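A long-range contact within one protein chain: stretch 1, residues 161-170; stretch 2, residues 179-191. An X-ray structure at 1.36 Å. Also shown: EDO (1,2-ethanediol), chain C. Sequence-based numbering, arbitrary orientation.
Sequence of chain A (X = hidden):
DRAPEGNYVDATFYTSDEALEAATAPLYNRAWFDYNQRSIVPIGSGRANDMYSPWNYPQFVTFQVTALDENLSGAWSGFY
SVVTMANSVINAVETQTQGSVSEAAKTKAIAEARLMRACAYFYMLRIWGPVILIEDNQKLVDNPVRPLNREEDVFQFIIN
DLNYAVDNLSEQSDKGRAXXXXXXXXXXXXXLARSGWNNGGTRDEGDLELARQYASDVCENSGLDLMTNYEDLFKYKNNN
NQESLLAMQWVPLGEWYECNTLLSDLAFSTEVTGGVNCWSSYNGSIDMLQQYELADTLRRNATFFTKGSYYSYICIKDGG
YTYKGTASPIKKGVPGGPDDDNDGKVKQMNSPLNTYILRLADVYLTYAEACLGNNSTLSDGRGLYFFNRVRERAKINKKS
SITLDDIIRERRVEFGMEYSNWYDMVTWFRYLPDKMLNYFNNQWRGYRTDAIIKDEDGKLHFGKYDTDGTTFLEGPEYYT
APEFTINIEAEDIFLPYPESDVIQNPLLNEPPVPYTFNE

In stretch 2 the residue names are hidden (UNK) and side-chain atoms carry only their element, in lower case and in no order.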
# COMPACT_ATOMS: atom_id res chain seq x y z
N ASP A 161 -13.54 -15.30 0.13
CA ASP A 161 -12.45 -15.51 -0.82
C ASP A 161 -11.16 -15.87 -0.09
O ASP A 161 -10.44 -16.81 -0.48
CB ASP A 161 -12.19 -14.25 -1.66
CG ASP A 161 -13.09 -14.13 -2.88
OD1 ASP A 161 -13.83 -15.09 -3.21
OD2 ASP A 161 -13.04 -13.07 -3.53
N LEU A 162 -10.85 -15.14 0.98
CA LEU A 162 -9.65 -15.44 1.74
C LEU A 162 -9.71 -16.81 2.42
O LEU A 162 -8.68 -17.50 2.51
CB LEU A 162 -9.39 -14.33 2.76
CG LEU A 162 -8.97 -13.01 2.11
CD1 LEU A 162 -8.99 -11.89 3.13
CD2 LEU A 162 -7.61 -13.12 1.47
N ASN A 163 -10.88 -17.22 2.89
CA ASN A 163 -11.03 -18.55 3.50
C ASN A 163 -10.64 -19.62 2.50
O ASN A 163 -9.92 -20.54 2.83
CB ASN A 163 -12.46 -18.81 3.99
CG ASN A 163 -12.80 -18.07 5.28
OD1 ASN A 163 -11.92 -17.68 6.04
ND2 ASN A 163 -14.09 -17.92 5.54
N TYR A 164 -11.11 -19.49 1.26
CA TYR A 164 -10.78 -20.47 0.25
C TYR A 164 -9.28 -20.48 0.01
O TYR A 164 -8.66 -21.54 -0.10
CB TYR A 164 -11.53 -20.21 -1.06
CG TYR A 164 -11.30 -21.30 -2.09
CD1 TYR A 164 -10.17 -21.29 -2.92
CD2 TYR A 164 -12.20 -22.36 -2.23
CE1 TYR A 164 -9.95 -22.30 -3.84
CE2 TYR A 164 -11.98 -23.37 -3.17
CZ TYR A 164 -10.85 -23.32 -3.96
OH TYR A 164 -10.60 -24.30 -4.89
N ALA A 165 -8.66 -19.31 -0.05
CA ALA A 165 -7.23 -19.24 -0.31
C ALA A 165 -6.42 -19.81 0.85
O ALA A 165 -5.40 -20.47 0.63
CB ALA A 165 -6.80 -17.80 -0.61
N VAL A 166 -6.84 -19.55 2.09
CA VAL A 166 -6.16 -20.14 3.24
C VAL A 166 -6.18 -21.67 3.12
O VAL A 166 -5.18 -22.34 3.40
CB VAL A 166 -6.81 -19.71 4.57
CG1 VAL A 166 -6.29 -20.57 5.77
CG2 VAL A 166 -6.55 -18.22 4.83
N ASP A 167 -7.32 -22.22 2.74
CA ASP A 167 -7.48 -23.67 2.68
C ASP A 167 -6.83 -24.33 1.47
O ASP A 167 -6.56 -25.54 1.50
CB ASP A 167 -8.96 -24.04 2.71
CG ASP A 167 -9.60 -23.73 4.05
OD1 ASP A 167 -8.88 -23.66 5.07
OD2 ASP A 167 -10.84 -23.57 4.07
N ASN A 168 -6.58 -23.58 0.40
CA ASN A 168 -6.14 -24.20 -0.85
C ASN A 168 -4.80 -23.73 -1.43
O ASN A 168 -4.37 -24.21 -2.47
CB ASN A 168 -7.23 -24.05 -1.90
CG ASN A 168 -8.45 -24.88 -1.58
OD1 ASN A 168 -8.48 -26.08 -1.87
ND2 ASN A 168 -9.45 -24.27 -0.99
N LEU A 169 -4.15 -22.79 -0.77
CA LEU A 169 -2.77 -22.48 -1.10
C LEU A 169 -1.87 -23.31 -0.20
O LEU A 169 -2.28 -23.73 0.88
CB LEU A 169 -2.47 -20.99 -0.89
CG LEU A 169 -3.19 -20.02 -1.83
CD1 LEU A 169 -2.96 -18.60 -1.36
CD2 LEU A 169 -2.73 -20.19 -3.28
N SER A 170 -0.65 -23.56 -0.63
CA SER A 170 0.31 -24.31 0.18
C SER A 170 1.14 -23.36 1.03
O SER A 170 1.18 -22.16 0.76
CB SER A 170 1.21 -25.14 -0.72
OG SER A 170 1.63 -24.39 -1.84
N UNK A 179 1.43 -17.84 -0.90
CA UNK A 179 1.28 -18.97 -0.00
C UNK A 179 0.06 -18.78 0.90
O UNK A 179 -0.52 -17.69 0.97
c UNK A 179 3.78 -19.24 0.11
o UNK A 179 2.56 -17.96 1.77
c UNK A 179 2.48 -19.11 0.92
N UNK A 180 -0.29 -19.81 1.64
CA UNK A 180 -1.36 -19.68 2.62
C UNK A 180 -1.01 -18.68 3.73
O UNK A 180 -1.92 -18.10 4.31
o UNK A 180 -0.60 -21.70 3.71
c UNK A 180 -1.74 -21.02 3.22
N UNK A 181 0.28 -18.45 3.99
CA UNK A 181 0.67 -17.43 4.97
C UNK A 181 0.24 -16.04 4.52
O UNK A 181 -0.18 -15.21 5.35
c UNK A 181 2.70 -18.77 5.65
c UNK A 181 2.38 -19.47 6.86
n UNK A 181 3.83 -20.70 5.67
c UNK A 181 2.18 -17.44 5.22
c UNK A 181 1.49 -20.15 8.97
c UNK A 181 3.10 -20.69 6.83
c UNK A 181 3.02 -21.62 7.85
c UNK A 181 1.55 -19.21 7.95
c UNK A 181 3.59 -19.55 4.97
c UNK A 181 2.21 -21.34 8.91
N UNK A 182 0.35 -15.76 3.22
CA UNK A 182 -0.11 -14.48 2.69
C UNK A 182 -1.62 -14.34 2.89
O UNK A 182 -2.10 -13.29 3.32
c UNK A 182 0.23 -14.37 1.21
N UNK A 183 -2.38 -15.38 2.58
CA UNK A 183 -3.83 -15.35 2.75
C UNK A 183 -4.21 -15.14 4.22
O UNK A 183 -5.10 -14.36 4.53
c UNK A 183 -4.48 -16.61 2.20
N UNK A 184 -3.53 -15.84 5.13
CA UNK A 184 -3.81 -15.68 6.55
C UNK A 184 -3.47 -14.25 7.02
O UNK A 184 -4.20 -13.68 7.83
c UNK A 184 -3.10 -20.52 7.88
c UNK A 184 -2.56 -19.09 8.00
c UNK A 184 -3.44 -18.12 7.21
n UNK A 184 -2.18 -21.52 8.52
c UNK A 184 -3.01 -16.68 7.37
N UNK A 185 -2.38 -13.69 6.51
CA UNK A 185 -1.99 -12.33 6.88
C UNK A 185 -3.00 -11.29 6.43
O UNK A 185 -3.35 -10.38 7.20
N UNK A 186 -3.46 -11.40 5.19
CA UNK A 186 -4.50 -10.48 4.71
C UNK A 186 -5.79 -10.66 5.52
O UNK A 186 -6.43 -9.70 5.90
c UNK A 186 -5.92 -9.73 2.73
c UNK A 186 -3.11 -9.03 2.19
c UNK A 186 -3.52 -10.43 2.36
c UNK A 186 -4.79 -10.66 3.19
N UNK A 187 -6.16 -11.91 5.79
CA UNK A 187 -7.37 -12.18 6.55
C UNK A 187 -7.32 -11.58 7.96
O UNK A 187 -8.31 -11.03 8.44
c UNK A 187 -7.65 -13.69 6.56
c UNK A 187 -9.07 -15.65 7.01
c UNK A 187 -8.96 -14.15 7.20
c UNK A 187 -10.16 -13.44 6.59
N UNK A 188 -6.14 -11.63 8.59
CA UNK A 188 -5.97 -10.99 9.88
C UNK A 188 -6.24 -9.49 9.78
O UNK A 188 -6.92 -8.90 10.64
c UNK A 188 -4.58 -11.25 10.42
N UNK A 189 -5.71 -8.86 8.72
CA UNK A 189 -5.91 -7.43 8.49
C UNK A 189 -7.38 -7.11 8.27
O UNK A 189 -7.88 -6.09 8.74
c UNK A 189 -5.08 -6.93 7.31
c UNK A 189 -2.84 -6.38 6.35
c UNK A 189 -3.19 -4.93 6.10
n UNK A 189 -2.25 -4.34 5.09
c UNK A 189 -3.59 -6.95 7.53
N UNK A 190 -8.08 -7.98 7.55
CA UNK A 190 -9.50 -7.78 7.26
C UNK A 190 -10.35 -7.88 8.54
O UNK A 190 -11.20 -7.03 8.78
c UNK A 190 -9.97 -8.77 6.16
c UNK A 190 -9.28 -8.47 4.84
c UNK A 190 -11.47 -8.70 5.98
N UNK A 191 -10.11 -8.91 9.35
CA UNK A 191 -10.84 -9.03 10.61
C UNK A 191 -10.56 -7.84 11.53
O UNK A 191 -11.47 -7.30 12.16
c UNK A 191 -11.43 -13.73 9.84
o UNK A 191 -13.57 -14.77 9.48
c UNK A 191 -12.81 -13.68 9.91
c UNK A 191 -12.71 -11.53 10.87
c UNK A 191 -11.32 -11.53 10.81
c UNK A 191 -10.52 -10.34 11.31
c UNK A 191 -13.45 -12.60 10.42
c UNK A 191 -10.69 -12.63 10.28
C1 EDO C . -4.49 -5.73 1.76
O1 EDO C . -4.15 -4.51 2.40
C2 EDO C . -4.70 -5.52 0.26
O2 EDO C . -6.04 -5.11 -0.02
O HOH W 1 -12.23 -17.05 8.70
O HOH W 2 -1.34 -24.32 3.75

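Position 179 has one carbon bearing an oxygen and a second carbon, and its CA lies 3.3 Å from Ser170 O; this branched hydroxyl side chain is threonine. OG1 of Thr179 caps the helix that follows, accepting weak bonds from the backbone N atoms of 181 and 182. At 180 there is one carbon and then one oxygen, with CB 3.7 Å from Val166 O, a serine. The backbone N of Ser180 donates to Ser170 O at 2.9 Å with a nearly straight geometry.

Position 181 shows one carbon leading into fused five- and six-membered rings holding eight carbons and one nitrogen, its CA-to-CB bond pointing away from stretch 1; this is tryptophan. A lone carbon at 182, also without contact, is alanine. The lone carbon at 183 points toward stretch 1 and lies 3.8 Å from Ala165 CB and 3.7 Å from Val166 CG2; this is another alanine. At 184 four carbons in a row end in nitrogen, the chain extended and passing Val166: lysine, with Lys184 CE 3.8 Å from Val166 CG1 and its amine bonded elsewhere in the structure.

No side-chain atom follows CA at 185, out of reach of stretch 1, so it is glycine. Position 186 has four carbons, forked at the first with one arm two carbons long, and touches Leu162, hence isoleucine; Ile186 CG2 is 3.8 Å from Leu162 CD1, while Ile186 CD1 lies 3.6 Å from EDO C1. Four carbons forked at the second, touching Leu162 and Asn163, make 187 a leucine. Leu187 CD2 lies 3.6 Å from Asn163 OD1, and Leu187 CD1 is 4.0 Å from Leu162 CD1.

The single carbon of 188, pointing away, is alanine. At 189 four carbons and a terminal nitrogen give lysine, with Lys189 NZ weakly bonded to EDO O1 at 3.3 Å. One carbon carrying two others, in contact with Leu162, identifies 190 as valine, with Val190 CG2 3.8 Å from Leu162 CD1. Position 191 has one carbon, then a ring of six carbons bearing an oxygen, which a water links to Asn163; this is tyrosine. The water lies 2.8 Å from both Tyr191 OH and Asn163 OD1.

The helices run nearly antiparallel, at 151°, with axes 8.0 Å apart at closest approach. Leu162 enters as a knob among Ala183, Ile186, Leu187 and Val190, and the small Ala183 lets Ala165 and Val166 pack closely against it. Near the start of the second helix polar contacts join the packing of Leu169, whose CB is 3.5 Å from Ser180 N: the Ser180 N to Ser170 O bond ties the backbones together, and a second water bridges Leu169 O and Ser180 OG.

Stretch 2 179-191: TSWAAKGILAKVY
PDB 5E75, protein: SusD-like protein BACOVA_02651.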